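Local atomic coordinates of septation protein imp2 (Schizosaccharomyces pombe, PDB entry 5C1F), a protein that binds membrane phospholipids through its F-BAR domain and is required for normal septation, taking part in disassembly of the medial ring. Residues H42-A45 with N46-D50; V82-M85 with A86-H89; L96-D99 with V100-F104. All coordinates share one frame; numbering follows the deposited sequence.

Contact 1. Residues H42-A45 with N46-D50; sequences HERA and NIEED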
# COMPACT_ATOMS: atom_id res chain seq x y z
N HIS A 42 14.65 0.29 3.65
CA HIS A 42 14.63 -1.06 3.08
C HIS A 42 13.29 -1.72 3.37
O HIS A 42 12.66 -2.29 2.47
CB HIS A 42 15.76 -1.90 3.66
CG HIS A 42 15.68 -3.35 3.29
ND1 HIS A 42 16.07 -3.83 2.06
CD2 HIS A 42 15.26 -4.43 4.00
CE1 HIS A 42 15.88 -5.14 2.02
NE2 HIS A 42 15.39 -5.53 3.18
N GLU A 43 12.85 -1.63 4.62
CA GLU A 43 11.58 -2.20 5.04
C GLU A 43 10.41 -1.47 4.36
O GLU A 43 9.48 -2.11 3.87
CB GLU A 43 11.44 -2.13 6.56
CG GLU A 43 10.09 -2.55 7.11
CD GLU A 43 9.84 -4.05 7.02
OE1 GLU A 43 10.75 -4.78 6.57
OE2 GLU A 43 8.74 -4.49 7.41
N ARG A 44 10.48 -0.15 4.33
CA ARG A 44 9.45 0.68 3.71
C ARG A 44 9.24 0.32 2.24
O ARG A 44 8.12 0.37 1.74
CB ARG A 44 9.82 2.17 3.84
CG ARG A 44 8.77 3.12 3.31
CD ARG A 44 7.42 2.90 3.98
NE ARG A 44 6.39 3.75 3.39
CZ ARG A 44 5.66 3.42 2.33
NH1 ARG A 44 5.84 2.24 1.75
NH2 ARG A 44 4.75 4.25 1.86
N ALA A 45 10.32 -0.04 1.57
CA ALA A 45 10.26 -0.42 0.16
C ALA A 45 9.61 -1.79 -0.01
O ALA A 45 8.81 -2.00 -0.92
CB ALA A 45 11.65 -0.42 -0.45
N ASN A 46 9.97 -2.73 0.87
CA ASN A 46 9.39 -4.07 0.82
C ASN A 46 7.91 -4.05 1.18
O ASN A 46 7.12 -4.81 0.62
CB ASN A 46 10.15 -5.02 1.76
CG ASN A 46 11.41 -5.57 1.12
OD1 ASN A 46 11.50 -5.69 -0.10
ND2 ASN A 46 12.39 -5.92 1.95
N ILE A 47 7.55 -3.17 2.11
CA ILE A 47 6.15 -2.96 2.45
C ILE A 47 5.38 -2.51 1.21
O ILE A 47 4.30 -3.02 0.92
CB ILE A 47 5.98 -1.91 3.58
CG1 ILE A 47 6.53 -2.46 4.90
CG2 ILE A 47 4.52 -1.52 3.74
CD1 ILE A 47 6.51 -1.46 6.03
N GLU A 48 5.96 -1.57 0.48
CA GLU A 48 5.33 -1.05 -0.73
C GLU A 48 5.22 -2.12 -1.81
O GLU A 48 4.21 -2.21 -2.51
CB GLU A 48 6.10 0.15 -1.27
CG GLU A 48 5.35 0.94 -2.33
CD GLU A 48 4.21 1.77 -1.74
OE1 GLU A 48 4.08 1.81 -0.50
OE2 GLU A 48 3.46 2.40 -2.52
N GLU A 49 6.26 -2.93 -1.94
CA GLU A 49 6.30 -3.98 -2.95
C GLU A 49 5.21 -5.03 -2.70
O GLU A 49 4.46 -5.39 -3.60
CB GLU A 49 7.67 -4.65 -2.99
CG GLU A 49 7.84 -5.68 -4.09
CD GLU A 49 9.23 -6.30 -4.11
OE1 GLU A 49 10.07 -5.90 -3.29
OE2 GLU A 49 9.47 -7.19 -4.95
N ASP A 50 5.15 -5.51 -1.46
CA ASP A 50 4.14 -6.48 -1.05
C ASP A 50 2.73 -5.97 -1.31
O ASP A 50 1.86 -6.69 -1.80
CB ASP A 50 4.31 -6.83 0.44
CG ASP A 50 3.28 -7.83 0.93
OD1 ASP A 50 3.01 -8.81 0.21
OD2 ASP A 50 2.74 -7.63 2.04
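R44 and E48 form an i to i+4 salt bridge on helix 18-59, one of the long helices of the F-BAR domain. Their side chains run alongside each other in the same direction, and R44 NH1 gives a nearly straight hydrogen bond (170°) to E48 OE1 at 2.9 Å. The carboxylate oxygen sits at the guanidinium edge, in its plane, but is approached on its anti side, with NH1 well out of the carboxylate plane. R44 NH2 adds only a weak bond to the same oxygen. With CG trans to the backbone N (chi1 -176°) and a bend at the next torsion, the arginine chain turns along the helix to its partner. E48 has further partners: Y51 of the second subunit bonds to OE1, and H89 of helix 69-155 to OE2. F229 and I233 of helix 162-252 and L58 of the second subunit pack on R44. Replacing the arginine with an alanine is likely to leave the buried E48 carboxylate without its charged mate in this helix and open a gap beside these three side chains.

In the neighbouring i to i+4 pair, the aliphatic part of E43 crosses I47, with CG 3.9 Å from I47 CD1. The backbone beneath is regular, I47 N bonding to E43 O at 2.8 Å and E49 N to A45 O at 2.9 Å. H42 and N46 meet on the flank where helix 69-155 lies, and E101 of that helix holds H42 ND1. The N46 amide stands at 79° to the imidazole, its ND2 over one ring face and 3.3 Å from H42 NE2.

Contact 2. Residues V82-M85 with A86-H89; sequences VDNM and AKSH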
# COMPACT_ATOMS: atom_id res chain seq x y z
N VAL A 82 -7.75 -0.44 -10.66
CA VAL A 82 -7.09 -1.01 -9.49
C VAL A 82 -5.77 -1.64 -9.93
O VAL A 82 -4.76 -1.58 -9.22
CB VAL A 82 -7.99 -2.05 -8.78
CG1 VAL A 82 -7.18 -2.92 -7.83
CG2 VAL A 82 -9.12 -1.35 -8.03
N ASP A 83 -5.77 -2.21 -11.13
CA ASP A 83 -4.56 -2.77 -11.73
C ASP A 83 -3.55 -1.66 -12.02
O ASP A 83 -2.35 -1.82 -11.80
CB ASP A 83 -4.89 -3.54 -13.00
CG ASP A 83 -3.75 -4.45 -13.45
OD1 ASP A 83 -2.87 -4.78 -12.62
OD2 ASP A 83 -3.74 -4.85 -14.63
N ASN A 84 -4.04 -0.53 -12.52
CA ASN A 84 -3.17 0.62 -12.79
C ASN A 84 -2.55 1.15 -11.50
O ASN A 84 -1.42 1.62 -11.48
CB ASN A 84 -3.94 1.73 -13.50
CG ASN A 84 -4.13 1.46 -14.97
OD1 ASN A 84 -3.33 0.74 -15.58
ND2 ASN A 84 -5.17 2.03 -15.55
N MET A 85 -3.31 1.08 -10.42
CA MET A 85 -2.80 1.49 -9.12
C MET A 85 -1.72 0.52 -8.65
O MET A 85 -0.71 0.94 -8.09
CB MET A 85 -3.94 1.59 -8.11
CG MET A 85 -4.83 2.81 -8.33
SD MET A 85 -6.11 3.01 -7.07
CE MET A 85 -7.58 2.64 -8.00
N ALA A 86 -1.92 -0.77 -8.90
CA ALA A 86 -0.93 -1.79 -8.58
C ALA A 86 0.38 -1.55 -9.33
O ALA A 86 1.45 -1.56 -8.73
CB ALA A 86 -1.47 -3.18 -8.90
N LYS A 87 0.28 -1.33 -10.64
CA LYS A 87 1.45 -1.06 -11.48
C LYS A 87 2.24 0.14 -10.97
O LYS A 87 3.48 0.12 -10.96
CB LYS A 87 1.03 -0.80 -12.93
CG LYS A 87 0.25 -1.92 -13.58
CD LYS A 87 -0.31 -1.46 -14.92
CE LYS A 87 -1.27 -2.48 -15.51
NZ LYS A 87 -1.87 -2.00 -16.79
N SER A 88 1.52 1.18 -10.58
CA SER A 88 2.14 2.39 -10.06
C SER A 88 2.88 2.09 -8.77
O SER A 88 4.06 2.42 -8.62
CB SER A 88 1.09 3.48 -9.84
OG SER A 88 1.65 4.61 -9.19
N HIS A 89 2.19 1.44 -7.83
CA HIS A 89 2.80 1.09 -6.55
C HIS A 89 4.01 0.17 -6.73
O HIS A 89 4.97 0.26 -5.96
CB HIS A 89 1.76 0.44 -5.63
CG HIS A 89 0.84 1.43 -4.98
ND1 HIS A 89 1.21 2.19 -3.89
CD2 HIS A 89 -0.44 1.79 -5.26
CE1 HIS A 89 0.21 2.97 -3.54
NE2 HIS A 89 -0.80 2.75 -4.35
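The H89 imidazole is met at its edge, near the ring plane, by the carbonyl oxygen of M85, with CD2 3.0 Å from M85 O. The same oxygen accepts the H89 backbone N at 3.0 Å, closing an ordinary turn of helix 69-155. Y51 of helix 18-59 in the same chain meets the ring edge-to-face. D240 bonds to NE2 and, with ND1 turned to E48, the orientation of the imidazole is fixed by groups from two other helices. M85 packs on A243 of helix 162-252, its chain bent at the sulfur end, and also touches I233 of the second subunit.

On the more exposed flank, K87 reaches back along the helix. Its CG stands beside the backbone N (chi1 -58°) and the chain is extended from there, which carries NZ past D83 to a weak hydrogen bond with N84 OD1 at 3.3 Å; N84 ND2 is hydrogen-bonded to E81. D83 crosses the lysine chain, its OD2 lying 3.5 Å from K87 CE. The charged ends remain 4.0 Å apart, from D83 OD2 to K87 NZ, beyond a salt bridge; R60 is the firmer partner of D83. The lysine charge would thus probably offer the aspartate a loose, mainly electrostatic complement.

Contact 3. Residues L96-D99 with V100-F104; sequences LQDD and VENAF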
# COMPACT_ATOMS: atom_id res chain seq x y z
N LEU A 96 11.73 3.30 -4.59
CA LEU A 96 12.06 3.37 -3.17
C LEU A 96 13.32 2.57 -2.88
O LEU A 96 14.12 2.93 -2.02
CB LEU A 96 10.90 2.87 -2.31
CG LEU A 96 9.70 3.80 -2.11
CD1 LEU A 96 8.62 3.13 -1.28
CD2 LEU A 96 10.13 5.11 -1.46
N GLN A 97 13.49 1.47 -3.60
CA GLN A 97 14.67 0.64 -3.44
C GLN A 97 15.89 1.26 -4.11
O GLN A 97 16.95 1.37 -3.49
CB GLN A 97 14.42 -0.77 -3.99
CG GLN A 97 13.79 -1.69 -2.96
CD GLN A 97 13.02 -2.85 -3.58
OE1 GLN A 97 13.05 -3.05 -4.80
NE2 GLN A 97 12.32 -3.61 -2.74
N ASP A 98 15.73 1.69 -5.35
CA ASP A 98 16.86 2.18 -6.14
C ASP A 98 17.29 3.60 -5.77
O ASP A 98 18.49 3.87 -5.64
CB ASP A 98 16.54 2.12 -7.63
CG ASP A 98 16.28 0.70 -8.10
OD1 ASP A 98 16.85 -0.24 -7.50
OD2 ASP A 98 15.51 0.52 -9.07
N ASP A 99 16.33 4.51 -5.61
CA ASP A 99 16.66 5.92 -5.40
C ASP A 99 16.73 6.32 -3.93
O ASP A 99 17.33 7.33 -3.58
CB ASP A 99 15.64 6.81 -6.11
CG ASP A 99 15.65 6.61 -7.61
OD1 ASP A 99 16.63 6.06 -8.14
OD2 ASP A 99 14.66 7.02 -8.26
N VAL A 100 16.11 5.53 -3.05
CA VAL A 100 16.13 5.86 -1.63
C VAL A 100 17.03 4.89 -0.86
O VAL A 100 18.11 5.27 -0.41
CB VAL A 100 14.71 5.87 -1.04
CG1 VAL A 100 14.74 6.34 0.40
CG2 VAL A 100 13.82 6.79 -1.86
N GLU A 101 16.59 3.64 -0.71
CA GLU A 101 17.37 2.64 0.01
C GLU A 101 18.80 2.50 -0.51
O GLU A 101 19.76 2.61 0.25
CB GLU A 101 16.68 1.27 -0.07
CG GLU A 101 17.55 0.12 0.43
CD GLU A 101 16.93 -1.24 0.16
OE1 GLU A 101 15.80 -1.29 -0.36
OE2 GLU A 101 17.58 -2.26 0.47
N ASN A 102 18.94 2.25 -1.81
CA ASN A 102 20.26 2.04 -2.40
C ASN A 102 21.14 3.28 -2.38
O ASN A 102 22.35 3.19 -2.54
CB ASN A 102 20.13 1.53 -3.84
CG ASN A 102 19.62 0.10 -3.90
OD1 ASN A 102 19.68 -0.64 -2.92
ND2 ASN A 102 19.10 -0.30 -5.07
N ALA A 103 20.53 4.44 -2.19
CA ALA A 103 21.28 5.69 -2.07
C ALA A 103 22.15 5.65 -0.82
O ALA A 103 23.29 6.12 -0.83
CB ALA A 103 20.35 6.89 -2.05
N PHE A 104 21.61 5.09 0.26
CA PHE A 104 22.36 4.90 1.49
C PHE A 104 23.47 3.88 1.28
O PHE A 104 24.56 4.01 1.84
CB PHE A 104 21.45 4.45 2.64
CG PHE A 104 20.39 5.45 2.99
CD1 PHE A 104 20.69 6.52 3.81
CD2 PHE A 104 19.10 5.31 2.51
CE1 PHE A 104 19.71 7.45 4.14
CE2 PHE A 104 18.13 6.22 2.84
CZ PHE A 104 18.43 7.30 3.66
O HOH W 1 14.06 -3.52 -0.28
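L96 and V100 lie side by side on the buried flank of helix 69-155, with L96 CD2 4.1 Å from V100 CG2. F229 packs on the leucine and V225 on the valine, both from helix 162-252. The backbone here departs from a regular alpha-helix. L96 O takes a nearly straight bond (174°) from E101 N at 2.9 Å, whereas the bond from V100 N to this oxygen is weak and bent. Q97 O likewise accepts N102 N, five residues on, at 2.7 Å. The widened turn brings V100 CB to within 3.2 Å of L96 O, a tight fit of the branched side chain against the carbonyl.

The polar flank is looser. Q97 and E101 extend in the same direction, but their amide and carboxylate planes are 77° apart and no direct bond joins them. Instead E101 OE1 rests against the glutamine chain, 3.3 Å from Q97 CG, and a water spans the two ends: it lies 2.8 Å from E101 OE1, probably donating to it, and accepts a weak bond from Q97 NE2. The first torsion of E101 sends its chain away from its own backbone N, and its other oxygen, OE2, turns to H42. Q97 NE2 also bonds to E49 of helix 18-59.

D98, on the exposed side, runs alongside N102 with their planar ends 30° apart, and D98 OD1 lies 3.3 Å from N102 ND2. Two successive i to i+5 hydrogen bonds, from E101 and N102, identify a pi-type turn, here a local widening within a long helix of the F-BAR bundle.

In the fold
The three contacts follow one another along the chain, contact 1 on helix 18-59 and contacts 2 and 3 farther on along helix 69-155. Contact 1 touches both of the others, its centre lying about 15 Å from that of contact 2 and about 11 Å from that of contact 3. Contacts 2 and 3 are about 21 Å apart between centres and do not meet. Polar side chains of contact 1 thus meet contacts 2 and 3 at separate levels along the two consecutive helices, tying them together. Contacts 1 and 2 also reach the second subunit, so this part of the F-BAR domain combines packing within one chain with the dimer interface.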